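PDB 5HYZ: GRAS family transcription factor containing protein, expressed from Oryza sativa Japonica Group, which binds DNA in vitro through its GRAS domain and probably acts as a homodimeric transcription factor in plant development and abiotic stress resistance. Local coordinates for residues 113-118 with 122-127; 127-132 with 168-173; 141-146 with 199-204; 162-167 with 178-183. One frame throughout, in Å; residues are numbered along the deposited sequence.

Contact 1 of 4, residues 113-118 with 122-127; sequences IVDFGI and IQWAAL
The indole of W124 carries this contact, reaching from helix 122-127 to strand residues I113 and D115 and to I118 beyond the corner in the chain. Its NE1 donates to D115 OD2 at 2.8 Å; OD2 lies in the indole plane, while the N-H arrives from above the carboxylate plane, the two planes 85° apart. I113 lays CG2 over one face of the six-membered ring, a CH-pi contact 3.6 Å from CG2 to the ring centroid, while I118 brings CD1 to the indole edge, 3.7 Å from W124 CD1. Further along the helix, I113 CD1 and L127 CD2 meet tip to tip. Tryptophan suits this place because it offers a broad apolar face and one N-H for a buried acid. D115 has further partners: a water donates to OD2 and to Q123 OE1, and D115 OD1 accepts from N206 ND2, while N206 OD1 accepts from Q123 NE2. The torsion of D115, CG anti to the backbone N (chi1 -166°), turns the carboxylate to the helix. I113 and D115 belong to the predicted VHIID motif, in the first half of a beta-alpha-beta unit of the Rossmann-like GRAS fold.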
loop_
_atom_site.group_PDB
_atom_site.type_symbol
_atom_site.label_atom_id
_atom_site.label_comp_id
_atom_site.label_asym_id
_atom_site.label_seq_id
_atom_site.Cartn_x
_atom_site.Cartn_y
_atom_site.Cartn_z
ATOM N N ILE A 113 -9.319 -16.970 -15.594
ATOM C CA ILE A 113 -10.032 -15.868 -14.908
ATOM C C ILE A 113 -10.864 -15.060 -15.923
ATOM O O ILE A 113 -10.327 -14.650 -16.942
ATOM C CB ILE A 113 -9.013 -14.882 -14.268
ATOM C CG1 ILE A 113 -8.070 -15.602 -13.290
ATOM C CG2 ILE A 113 -9.723 -13.668 -13.598
ATOM C CD1 ILE A 113 -8.808 -16.312 -12.159
ATOM N N VAL A 114 -12.139 -14.842 -15.648
ATOM C CA VAL A 114 -12.947 -13.949 -16.475
ATOM C C VAL A 114 -13.248 -12.724 -15.686
ATOM O O VAL A 114 -13.938 -12.787 -14.676
ATOM C CB VAL A 114 -14.251 -14.657 -16.962
ATOM C CG1 VAL A 114 -15.080 -13.648 -17.883
ATOM C CG2 VAL A 114 -13.854 -15.895 -17.734
ATOM N N ASP A 115 -12.711 -11.587 -16.102
ATOM C CA ASP A 115 -12.911 -10.338 -15.370
ATOM C C ASP A 115 -13.920 -9.441 -16.078
ATOM O O ASP A 115 -13.594 -8.846 -17.143
ATOM C CB ASP A 115 -11.564 -9.583 -15.192
ATOM C CG ASP A 115 -11.660 -8.459 -14.162
ATOM O OD1 ASP A 115 -12.690 -8.331 -13.458
ATOM O OD2 ASP A 115 -10.678 -7.699 -13.982
ATOM N N PHE A 116 -15.152 -9.350 -15.531
ATOM C CA PHE A 116 -16.137 -8.431 -16.056
ATOM C C PHE A 116 -15.919 -7.083 -15.426
ATOM O O PHE A 116 -16.263 -6.838 -14.246
ATOM C CB PHE A 116 -17.571 -8.917 -15.782
ATOM C CG PHE A 116 -18.000 -10.028 -16.671
ATOM C CD1 PHE A 116 -18.525 -9.766 -17.962
ATOM C CD2 PHE A 116 -17.931 -11.337 -16.212
ATOM C CE1 PHE A 116 -18.925 -10.841 -18.744
ATOM C CE2 PHE A 116 -18.324 -12.417 -16.947
ATOM C CZ PHE A 116 -18.836 -12.157 -18.266
ATOM N N GLY A 117 -15.232 -6.221 -16.162
ATOM C CA GLY A 117 -15.006 -4.856 -15.754
ATOM C C GLY A 117 -13.575 -4.652 -15.284
ATOM O O GLY A 117 -13.347 -4.044 -14.267
ATOM N N ILE A 118 -12.592 -5.121 -16.048
ATOM C CA ILE A 118 -11.204 -4.825 -15.674
ATOM C C ILE A 118 -10.863 -3.334 -15.819
ATOM O O ILE A 118 -11.318 -2.679 -16.727
ATOM C CB ILE A 118 -10.205 -5.679 -16.500
ATOM C CG1 ILE A 118 -8.754 -5.448 -16.070
ATOM C CG2 ILE A 118 -10.304 -5.345 -18.017
ATOM C CD1 ILE A 118 -7.842 -6.598 -16.530
ATOM N N ILE A 122 -3.847 -4.527 -11.651
ATOM C CA ILE A 122 -3.179 -4.851 -10.355
ATOM C C ILE A 122 -3.832 -6.015 -9.611
ATOM O O ILE A 122 -3.122 -6.812 -8.975
ATOM C CB ILE A 122 -3.091 -3.586 -9.469
ATOM C CG1 ILE A 122 -2.060 -3.861 -8.332
ATOM C CG2 ILE A 122 -4.443 -3.230 -8.954
ATOM C CD1 ILE A 122 -1.688 -2.636 -7.471
ATOM N N GLN A 123 -5.173 -6.181 -9.725
ATOM C CA GLN A 123 -5.759 -7.358 -9.073
ATOM C C GLN A 123 -5.102 -8.645 -9.567
ATOM O O GLN A 123 -4.843 -9.593 -8.825
ATOM C CB GLN A 123 -7.292 -7.430 -9.357
ATOM C CG GLN A 123 -7.937 -8.659 -8.609
ATOM C CD GLN A 123 -9.500 -8.685 -8.665
ATOM O OE1 GLN A 123 -10.152 -7.835 -9.314
ATOM N NE2 GLN A 123 -10.066 -9.679 -8.030
ATOM N N TRP A 124 -4.865 -8.706 -10.893
ATOM C CA TRP A 124 -4.345 -9.947 -11.422
ATOM C C TRP A 124 -2.871 -10.104 -11.227
ATOM O O TRP A 124 -2.401 -11.228 -11.148
ATOM C CB TRP A 124 -4.737 -10.054 -12.949
ATOM C CG TRP A 124 -6.235 -9.877 -13.037
ATOM C CD1 TRP A 124 -6.913 -8.968 -13.813
ATOM C CD2 TRP A 124 -7.244 -10.552 -12.222
ATOM N NE1 TRP A 124 -8.267 -9.052 -13.559
ATOM C CE2 TRP A 124 -8.497 -9.999 -12.595
ATOM C CE3 TRP A 124 -7.200 -11.564 -11.237
ATOM C CZ2 TRP A 124 -9.704 -10.395 -12.004
ATOM C CZ3 TRP A 124 -8.420 -11.953 -10.591
ATOM C CH2 TRP A 124 -9.673 -11.359 -11.009
ATOM N N ALA A 125 -2.146 -9.011 -11.137
ATOM C CA ALA A 125 -0.728 -9.138 -10.772
ATOM C C ALA A 125 -0.625 -9.712 -9.341
ATOM O O ALA A 125 0.151 -10.640 -9.085
ATOM C CB ALA A 125 -0.040 -7.785 -10.864
ATOM N N ALA A 126 -1.496 -9.216 -8.459
ATOM C CA ALA A 126 -1.519 -9.755 -7.103
ATOM C C ALA A 126 -1.898 -11.240 -7.090
ATOM O O ALA A 126 -1.313 -12.084 -6.342
ATOM C CB ALA A 126 -2.483 -8.888 -6.218
ATOM N N LEU A 127 -2.908 -11.601 -7.885
ATOM C CA LEU A 127 -3.320 -12.979 -7.908
ATOM C C LEU A 127 -2.216 -13.880 -8.497
ATOM O O LEU A 127 -1.987 -14.983 -8.029
ATOM C CB LEU A 127 -4.616 -13.158 -8.781
ATOM C CG LEU A 127 -5.088 -14.626 -8.728
ATOM C CD1 LEU A 127 -5.791 -14.992 -7.381
ATOM C CD2 LEU A 127 -6.117 -14.930 -9.841
HETATM O O HOH W 1 -9.786 -6.384 -11.855
#

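Contact 2 of 4, residues 127-132 with 168-173; sequences LLQALA and RDFAKL
The ring of F170 is the main flat group here, and L128 meets it at the edge, near the ring plane: L128 CB lies 4.1 Å from F170 CE2, and L128 CD1 is equally near CD2 of the same ring. The side chains of L128 and F170 run past each other in opposite directions. The amide of Q129 crosses the phenyl side chain at about a right angle, its plane 60° from that of the ring, and brings OE1 to 3.9 Å from F170 CZ in an oblique approach. F170 swings its ring away from its own backbone N (chi1 -171°), which carries it to the other helix. A171 adds a small methyl group, its CB 4.5 Å from L128 CD1, and a small residue suits the point where L128 and A171 bring the two backbones nearest, their CA atoms 7.1 Å apart. No hydrogen bond links the segments, so the join is made by van der Waals packing. The polar end of Q129 serves the dimer instead: OE1 is hydrogen-bonded to S334 of the second subunit, which also packs on F170. The two segments run nearly parallel, their axes 18° apart and 10.3 Å from each other at closest approach. L128 and A171 both rest on F178 of strand 177-182, while helix 122-132 also packs L127 and L131 against helix 89-104.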
loop_
_atom_site.group_PDB
_atom_site.type_symbol
_atom_site.label_atom_id
_atom_site.label_comp_id
_atom_site.label_asym_id
_atom_site.label_seq_id
_atom_site.Cartn_x
_atom_site.Cartn_y
_atom_site.Cartn_z
ATOM N N LEU A 127 -2.908 -11.601 -7.885
ATOM C CA LEU A 127 -3.320 -12.979 -7.908
ATOM C C LEU A 127 -2.216 -13.880 -8.497
ATOM O O LEU A 127 -1.987 -14.983 -8.029
ATOM C CB LEU A 127 -4.616 -13.158 -8.781
ATOM C CG LEU A 127 -5.088 -14.626 -8.728
ATOM C CD1 LEU A 127 -5.791 -14.992 -7.381
ATOM C CD2 LEU A 127 -6.117 -14.930 -9.841
ATOM N N LEU A 128 -1.561 -13.417 -9.545
ATOM C CA LEU A 128 -0.471 -14.227 -10.135
ATOM C C LEU A 128 0.613 -14.506 -9.079
ATOM O O LEU A 128 1.101 -15.620 -8.927
ATOM C CB LEU A 128 0.137 -13.480 -11.318
ATOM C CG LEU A 128 -0.736 -13.547 -12.603
ATOM C CD1 LEU A 128 -0.197 -12.535 -13.690
ATOM C CD2 LEU A 128 -0.780 -14.992 -13.120
ATOM N N GLN A 129 0.999 -13.463 -8.376
ATOM C CA GLN A 129 1.993 -13.665 -7.295
ATOM C C GLN A 129 1.528 -14.693 -6.261
ATOM O O GLN A 129 2.281 -15.630 -5.835
ATOM C CB GLN A 129 2.265 -12.321 -6.634
ATOM C CG GLN A 129 3.294 -12.378 -5.412
ATOM C CD GLN A 129 4.703 -12.576 -5.893
ATOM O OE1 GLN A 129 5.026 -12.323 -7.045
ATOM N NE2 GLN A 129 5.583 -13.048 -4.987
ATOM N N ALA A 130 0.254 -14.560 -5.868
ATOM C CA ALA A 130 -0.311 -15.511 -4.908
ATOM C C ALA A 130 -0.391 -16.937 -5.438
ATOM O O ALA A 130 -0.044 -17.869 -4.724
ATOM C CB ALA A 130 -1.708 -15.015 -4.433
ATOM N N LEU A 131 -0.821 -17.126 -6.694
ATOM C CA LEU A 131 -0.892 -18.442 -7.304
ATOM C C LEU A 131 0.502 -19.065 -7.375
ATOM O O LEU A 131 0.646 -20.282 -7.224
ATOM C CB LEU A 131 -1.502 -18.364 -8.753
ATOM C CG LEU A 131 -3.021 -18.059 -8.752
ATOM C CD1 LEU A 131 -3.534 -17.677 -10.165
ATOM C CD2 LEU A 131 -3.761 -19.259 -8.194
ATOM N N ALA A 132 1.513 -18.225 -7.597
ATOM C CA ALA A 132 2.856 -18.782 -7.798
ATOM C C ALA A 132 3.312 -19.384 -6.522
ATOM O O ALA A 132 4.085 -20.344 -6.547
ATOM C CB ALA A 132 3.847 -17.727 -8.275
ATOM N N ARG A 168 1.689 -9.717 -18.911
ATOM C CA ARG A 168 2.493 -10.772 -19.523
ATOM C C ARG A 168 3.958 -10.658 -19.095
ATOM O O ARG A 168 4.600 -11.679 -18.832
ATOM C CB ARG A 168 2.380 -10.681 -21.083
ATOM C CG ARG A 168 1.033 -11.227 -21.594
ATOM C CD ARG A 168 0.883 -10.901 -23.181
ATOM N NE ARG A 168 -0.438 -11.410 -23.682
ATOM C CZ ARG A 168 -0.639 -12.658 -24.062
ATOM N NH1 ARG A 168 0.372 -13.548 -24.016
ATOM N NH2 ARG A 168 -1.843 -13.020 -24.489
ATOM N N ASP A 169 4.467 -9.425 -18.973
ATOM C CA ASP A 169 5.878 -9.243 -18.497
ATOM C C ASP A 169 6.014 -9.763 -17.056
ATOM O O ASP A 169 6.996 -10.429 -16.652
ATOM C CB ASP A 169 6.326 -7.777 -18.575
ATOM C CG ASP A 169 6.518 -7.291 -20.032
ATOM O OD1 ASP A 169 6.535 -8.136 -20.962
ATOM O OD2 ASP A 169 6.600 -6.066 -20.226
ATOM N N PHE A 170 4.964 -9.493 -16.255
ATOM C CA PHE A 170 5.002 -9.976 -14.857
ATOM C C PHE A 170 4.996 -11.484 -14.735
ATOM O O PHE A 170 5.749 -12.123 -13.941
ATOM C CB PHE A 170 3.790 -9.354 -14.121
ATOM C CG PHE A 170 3.805 -9.568 -12.613
ATOM C CD1 PHE A 170 4.636 -8.806 -11.827
ATOM C CD2 PHE A 170 2.967 -10.526 -12.009
ATOM C CE1 PHE A 170 4.677 -8.990 -10.463
ATOM C CE2 PHE A 170 3.029 -10.732 -10.613
ATOM C CZ PHE A 170 3.869 -9.923 -9.862
ATOM N N ALA A 171 4.128 -12.113 -15.539
ATOM C CA ALA A 171 4.045 -13.551 -15.531
ATOM C C ALA A 171 5.387 -14.186 -15.946
ATOM O O ALA A 171 5.708 -15.272 -15.477
ATOM C CB ALA A 171 2.913 -14.050 -16.502
ATOM N N LYS A 172 6.091 -13.548 -16.892
ATOM C CA LYS A 172 7.446 -14.077 -17.229
ATOM C C LYS A 172 8.349 -14.161 -15.982
ATOM O O LYS A 172 9.092 -15.154 -15.811
ATOM C CB LYS A 172 8.108 -13.214 -18.264
ATOM C CG LYS A 172 7.432 -13.416 -19.599
ATOM C CD LYS A 172 8.046 -12.421 -20.581
ATOM C CE LYS A 172 7.342 -12.495 -21.943
ATOM N NZ LYS A 172 7.715 -11.252 -22.648
ATOM N N LEU A 173 8.231 -13.155 -15.113
ATOM C CA LEU A 173 9.057 -13.155 -13.879
ATOM C C LEU A 173 8.623 -14.193 -12.846
ATOM O O LEU A 173 9.324 -14.428 -11.860
ATOM C CB LEU A 173 8.998 -11.785 -13.227
ATOM C CG LEU A 173 9.487 -10.626 -14.057
ATOM C CD1 LEU A 173 9.339 -9.352 -13.226
ATOM C CD2 LEU A 173 10.899 -10.847 -14.515
#

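Contact 3 of 4, residues 141-146 with 199-204; sequences RIRITG and PDEAVA
E201 and the two arginines R141 and R143 form a salt-bridge network with D200 at the N-terminal ends of parallel strands of the Rossmann-like sheet, linking strand 141-148 to the turn that leads into strand 202-208. R143 meets the glutamate nearly in one plane, guanidinium and carboxylate 24° apart. The R141 guanidinium is turned 54° from the same carboxylate and approaches obliquely, NH2 lying 2.9 Å from E201 OE1. The two arginine groups overlap, R143 NE sitting over the centre of the R141 guanidinium, both converging on the one carboxylate. Arginine suits both places, since its long chain, bent at chi3 in each, spans the distance between strands that are not neighbours. D200 pairs with R141 at long range and makes a salt bridge to K110 with OD2; R141 NH2 also pairs with E198 OE1. E201 OE2 is further held by H112 ND1 and the backbone N of E198, and R143 NH2 also reaches L196 O. The straightest bond across the contact runs from R143 NH2 to the syn lone pair of E201 OE1, 2.9 Å at 162°.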
loop_
_atom_site.group_PDB
_atom_site.type_symbol
_atom_site.label_atom_id
_atom_site.label_comp_id
_atom_site.label_asym_id
_atom_site.label_seq_id
_atom_site.Cartn_x
_atom_site.Cartn_y
_atom_site.Cartn_z
ATOM N N ARG A 141 -0.794 -23.215 -16.169
ATOM C CA ARG A 141 -1.234 -22.194 -17.108
ATOM C C ARG A 141 -2.286 -21.308 -16.440
ATOM O O ARG A 141 -3.190 -21.816 -15.753
ATOM C CB ARG A 141 -1.874 -22.842 -18.370
ATOM C CG ARG A 141 -2.275 -21.779 -19.451
ATOM C CD ARG A 141 -3.022 -22.430 -20.650
ATOM N NE ARG A 141 -4.287 -23.054 -20.263
ATOM C CZ ARG A 141 -5.169 -23.557 -21.123
ATOM N NH1 ARG A 141 -4.871 -23.532 -22.418
ATOM N NH2 ARG A 141 -6.317 -24.099 -20.689
ATOM N N ILE A 142 -2.164 -20.006 -16.675
ATOM C CA ILE A 142 -3.180 -19.053 -16.246
ATOM C C ILE A 142 -3.604 -18.219 -17.463
ATOM O O ILE A 142 -2.737 -17.606 -18.139
ATOM C CB ILE A 142 -2.632 -18.147 -15.110
ATOM C CG1 ILE A 142 -2.334 -19.057 -13.910
ATOM C CG2 ILE A 142 -3.661 -17.070 -14.770
ATOM C CD1 ILE A 142 -1.190 -18.553 -13.026
ATOM N N ARG A 143 -4.923 -18.206 -17.742
ATOM C CA ARG A 143 -5.461 -17.349 -18.787
ATOM C C ARG A 143 -6.387 -16.321 -18.178
ATOM O O ARG A 143 -7.075 -16.615 -17.196
ATOM C CB ARG A 143 -6.256 -18.202 -19.800
ATOM C CG ARG A 143 -5.352 -19.126 -20.559
ATOM C CD ARG A 143 -6.076 -19.519 -21.875
ATOM N NE ARG A 143 -7.253 -20.322 -21.625
ATOM C CZ ARG A 143 -8.395 -20.278 -22.322
ATOM N NH1 ARG A 143 -8.598 -19.418 -23.310
ATOM N NH2 ARG A 143 -9.366 -21.103 -22.000
ATOM N N ILE A 144 -6.372 -15.107 -18.691
ATOM C CA ILE A 144 -7.303 -14.074 -18.260
ATOM C C ILE A 144 -8.061 -13.526 -19.473
ATOM O O ILE A 144 -7.467 -13.223 -20.513
ATOM C CB ILE A 144 -6.555 -12.921 -17.528
ATOM C CG1 ILE A 144 -5.796 -13.524 -16.341
ATOM C CG2 ILE A 144 -7.569 -11.858 -17.051
ATOM C CD1 ILE A 144 -5.292 -12.467 -15.370
ATOM N N THR A 145 -9.383 -13.482 -19.357
ATOM C CA THR A 145 -10.214 -12.839 -20.380
ATOM C C THR A 145 -10.817 -11.589 -19.770
ATOM O O THR A 145 -11.514 -11.680 -18.757
ATOM C CB THR A 145 -11.337 -13.812 -20.861
ATOM O OG1 THR A 145 -10.723 -14.967 -21.450
ATOM C CG2 THR A 145 -12.210 -13.066 -21.886
ATOM N N GLY A 146 -10.523 -10.422 -20.324
ATOM C CA GLY A 146 -10.971 -9.210 -19.672
ATOM C C GLY A 146 -11.982 -8.399 -20.462
ATOM O O GLY A 146 -11.753 -8.099 -21.636
ATOM N N PRO A 199 -12.305 -27.571 -21.240
ATOM C CA PRO A 199 -12.784 -28.503 -20.217
ATOM C C PRO A 199 -11.729 -28.802 -19.130
ATOM O O PRO A 199 -12.108 -29.162 -18.013
ATOM C CB PRO A 199 -13.146 -29.760 -21.038
ATOM C CG PRO A 199 -12.250 -29.701 -22.226
ATOM C CD PRO A 199 -12.109 -28.220 -22.551
ATOM N N ASP A 200 -10.443 -28.603 -19.409
ATOM C CA ASP A 200 -9.446 -28.967 -18.398
ATOM C C ASP A 200 -8.988 -27.810 -17.488
ATOM O O ASP A 200 -7.943 -27.912 -16.850
ATOM C CB ASP A 200 -8.219 -29.593 -19.094
ATOM C CG ASP A 200 -7.534 -28.630 -20.095
ATOM O OD1 ASP A 200 -8.090 -27.549 -20.429
ATOM O OD2 ASP A 200 -6.410 -28.940 -20.544
ATOM N N GLU A 201 -9.744 -26.714 -17.414
ATOM C CA GLU A 201 -9.257 -25.582 -16.633
ATOM C C GLU A 201 -10.354 -25.208 -15.657
ATOM O O GLU A 201 -11.530 -25.474 -15.904
ATOM C CB GLU A 201 -8.891 -24.397 -17.559
ATOM C CG GLU A 201 -10.087 -23.802 -18.149
ATOM C CD GLU A 201 -9.796 -22.817 -19.302
ATOM O OE1 GLU A 201 -8.603 -22.607 -19.583
ATOM O OE2 GLU A 201 -10.819 -22.258 -19.805
ATOM N N ALA A 202 -9.988 -24.645 -14.520
ATOM C CA ALA A 202 -10.981 -24.109 -13.600
ATOM C C ALA A 202 -11.221 -22.662 -13.955
ATOM O O ALA A 202 -10.272 -21.916 -14.194
ATOM C CB ALA A 202 -10.512 -24.203 -12.151
ATOM N N VAL A 203 -12.477 -22.245 -13.890
ATOM C CA VAL A 203 -12.836 -20.896 -14.216
ATOM C C VAL A 203 -13.225 -20.132 -12.936
ATOM O O VAL A 203 -13.946 -20.682 -12.095
ATOM C CB VAL A 203 -14.047 -20.895 -15.182
ATOM C CG1 VAL A 203 -14.491 -19.472 -15.382
ATOM C CG2 VAL A 203 -13.641 -21.562 -16.526
ATOM N N ALA A 204 -12.739 -18.896 -12.789
ATOM C CA ALA A 204 -13.257 -17.980 -11.786
ATOM C C ALA A 204 -13.760 -16.746 -12.492
ATOM O O ALA A 204 -13.083 -16.201 -13.370
ATOM C CB ALA A 204 -12.155 -17.605 -10.746
HETATM O O HOH W 2 -5.637 -22.037 -18.143
#

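Contact 4 of 4, residues 162-167 with 178-183; sequences ATNTRL and FEFVPL
Helix 162-167 and strand 178-182 run antiparallel, their axes 174° apart in direction and 8.6 Å from each other at closest approach. N164 and F180 bring the backbones nearest, CA to CA 6.0 Å. From the strand, F178 and F180 both point toward the helix, and E179 between them points away, as the pleat requires. Both phenylalanines hold the ring trans to the main-chain nitrogen (chi1 178° in F180), which extends it from the strand to the helix. L167 lies against both: its CB is 3.7 Å from F178 CZ, and its CD1 branch reaches F180 CD2 at 3.8 Å. A branched leucine fits because separate parts of one side chain touch the two rings. N164 crosses F180 obliquely, amide and ring planes 53° apart and N164 CG 3.4 Å from F180 CD1. Its oxygen is taken up by R168, one turn on, whose NE donates to N164 OD1 and whose NH2 donates to F180 O; asparagine therefore suits a place that is part packing surface, part polar anchor. Both F178 and F180 also touch I144 of strand 141-148, and L167 also leans on W124 and A125 of helix 122-132. Helix over its own following strand is the return half of the beta-alpha-beta unit 141-148, 157-174, 177-182, a unit of the Rossmann-like GRAS fold.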
loop_
_atom_site.group_PDB
_atom_site.type_symbol
_atom_site.label_atom_id
_atom_site.label_comp_id
_atom_site.label_asym_id
_atom_site.label_seq_id
_atom_site.Cartn_x
_atom_site.Cartn_y
_atom_site.Cartn_z
ATOM N N ALA A 162 -1.811 -1.888 -22.850
ATOM C CA ALA A 162 -0.714 -1.674 -21.910
ATOM C C ALA A 162 -0.822 -2.628 -20.702
ATOM O O ALA A 162 0.180 -3.098 -20.202
ATOM C CB ALA A 162 -0.677 -0.207 -21.437
ATOM N N THR A 163 -2.045 -2.823 -20.225
ATOM C CA THR A 163 -2.278 -3.794 -19.121
ATOM C C THR A 163 -1.894 -5.223 -19.538
ATOM O O THR A 163 -1.313 -5.990 -18.800
ATOM C CB THR A 163 -3.745 -3.745 -18.696
ATOM O OG1 THR A 163 -4.024 -2.486 -18.099
ATOM C CG2 THR A 163 -4.151 -4.911 -17.749
ATOM N N ASN A 164 -2.279 -5.605 -20.753
ATOM C CA ASN A 164 -1.884 -6.879 -21.277
ATOM C C ASN A 164 -0.385 -7.071 -21.253
ATOM O O ASN A 164 0.140 -8.067 -20.744
ATOM C CB ASN A 164 -2.455 -6.962 -22.737
ATOM C CG ASN A 164 -2.406 -8.343 -23.342
ATOM O OD1 ASN A 164 -1.691 -9.216 -22.895
ATOM N ND2 ASN A 164 -3.166 -8.525 -24.465
ATOM N N THR A 165 0.327 -6.104 -21.825
ATOM C CA THR A 165 1.781 -6.160 -21.816
ATOM C C THR A 165 2.351 -6.245 -20.424
ATOM O O THR A 165 3.197 -7.083 -20.148
ATOM C CB THR A 165 2.356 -4.931 -22.527
ATOM O OG1 THR A 165 1.995 -5.107 -23.912
ATOM C CG2 THR A 165 3.875 -4.919 -22.433
ATOM N N ARG A 166 1.815 -5.413 -19.547
ATOM C CA ARG A 166 2.346 -5.404 -18.194
ATOM C C ARG A 166 2.129 -6.734 -17.467
ATOM O O ARG A 166 3.033 -7.232 -16.780
ATOM C CB ARG A 166 1.703 -4.235 -17.449
ATOM C CG ARG A 166 2.625 -3.538 -16.559
ATOM C CD ARG A 166 1.985 -2.325 -15.859
ATOM N NE ARG A 166 2.830 -2.033 -14.706
ATOM C CZ ARG A 166 2.522 -1.171 -13.748
ATOM N NH1 ARG A 166 1.372 -0.529 -13.797
ATOM N NH2 ARG A 166 3.361 -0.981 -12.753
ATOM N N LEU A 167 0.935 -7.326 -17.606
ATOM C CA LEU A 167 0.688 -8.611 -16.974
ATOM C C LEU A 167 1.506 -9.746 -17.579
ATOM O O LEU A 167 1.982 -10.643 -16.887
ATOM C CB LEU A 167 -0.792 -9.033 -17.053
ATOM C CG LEU A 167 -1.706 -8.146 -16.190
ATOM C CD1 LEU A 167 -3.185 -8.498 -16.536
ATOM C CD2 LEU A 167 -1.437 -8.491 -14.684
ATOM N N PHE A 178 1.172 -17.929 -19.490
ATOM C CA PHE A 178 0.127 -16.936 -19.222
ATOM C C PHE A 178 -0.445 -16.371 -20.525
ATOM O O PHE A 178 0.291 -16.109 -21.459
ATOM C CB PHE A 178 0.715 -15.796 -18.367
ATOM C CG PHE A 178 -0.230 -14.652 -18.145
ATOM C CD1 PHE A 178 -1.215 -14.736 -17.146
ATOM C CD2 PHE A 178 -0.118 -13.507 -18.911
ATOM C CE1 PHE A 178 -2.110 -13.673 -16.932
ATOM C CE2 PHE A 178 -1.009 -12.431 -18.741
ATOM C CZ PHE A 178 -2.009 -12.503 -17.732
ATOM N N GLU A 179 -1.743 -16.079 -20.548
ATOM C CA GLU A 179 -2.346 -15.363 -21.675
ATOM C C GLU A 179 -3.364 -14.367 -21.146
ATOM O O GLU A 179 -4.033 -14.665 -20.156
ATOM C CB GLU A 179 -3.091 -16.326 -22.610
ATOM C CG GLU A 179 -2.225 -17.516 -22.995
ATOM C CD GLU A 179 -2.905 -18.466 -23.976
ATOM O OE1 GLU A 179 -4.158 -18.423 -24.134
ATOM O OE2 GLU A 179 -2.168 -19.265 -24.584
ATOM N N PHE A 180 -3.501 -13.247 -21.827
ATOM C CA PHE A 180 -4.547 -12.237 -21.549
ATOM C C PHE A 180 -5.170 -11.864 -22.888
ATOM O O PHE A 180 -4.422 -11.562 -23.850
ATOM C CB PHE A 180 -3.936 -10.982 -20.915
ATOM C CG PHE A 180 -4.942 -9.857 -20.641
ATOM C CD1 PHE A 180 -5.327 -8.945 -21.648
ATOM C CD2 PHE A 180 -5.494 -9.712 -19.365
ATOM C CE1 PHE A 180 -6.253 -7.958 -21.421
ATOM C CE2 PHE A 180 -6.404 -8.695 -19.094
ATOM C CZ PHE A 180 -6.803 -7.810 -20.134
ATOM N N VAL A 181 -6.502 -11.864 -22.945
ATOM C CA VAL A 181 -7.179 -11.313 -24.125
ATOM C C VAL A 181 -8.344 -10.447 -23.686
ATOM O O VAL A 181 -8.927 -10.712 -22.616
ATOM C CB VAL A 181 -7.653 -12.513 -25.045
ATOM C CG1 VAL A 181 -8.802 -13.279 -24.428
ATOM C CG2 VAL A 181 -8.142 -11.998 -26.314
ATOM N N PRO A 182 -8.692 -9.416 -24.453
ATOM C CA PRO A 182 -9.880 -8.590 -24.178
ATOM C C PRO A 182 -11.111 -9.018 -24.938
ATOM O O PRO A 182 -10.980 -9.693 -25.958
ATOM C CB PRO A 182 -9.460 -7.227 -24.690
ATOM C CG PRO A 182 -8.688 -7.588 -25.965
ATOM C CD PRO A 182 -7.896 -8.839 -25.581
ATOM N N LEU A 183 -12.284 -8.625 -24.453
ATOM C CA LEU A 183 -13.536 -8.730 -25.230
ATOM C C LEU A 183 -14.095 -7.331 -25.307
ATOM O O LEU A 183 -14.491 -6.758 -24.288
ATOM C CB LEU A 183 -14.538 -9.725 -24.561
ATOM C CG LEU A 183 -14.086 -11.182 -24.505
ATOM C CD1 LEU A 183 -15.129 -11.985 -23.766
ATOM C CD2 LEU A 183 -13.945 -11.780 -25.969
#

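How the contacts relate
All four contacts lie on one side of the chain's centre, their centres about 10 to 14 Å apart, in the Rossmann-like part of the GRAS domain. Contacts 1, 3 and 4 reach the same sheet, in which strands 177-182, 141-148, 110-118 and 202-208 are successive parallel neighbours. Contact 1 comes first along the chain; contact 2 crosses both contacts 3 and 4, and contact 4 is nested within the loop closed by contact 3. Contacts 1 and 2 share L127 on helix 122-132, while contacts 2 and 4 share helix 157-174. The two helices thus pack on each other and on the sheet, and both also meet the second subunit, so the elements that cover the sheet also take part in the dimer interface.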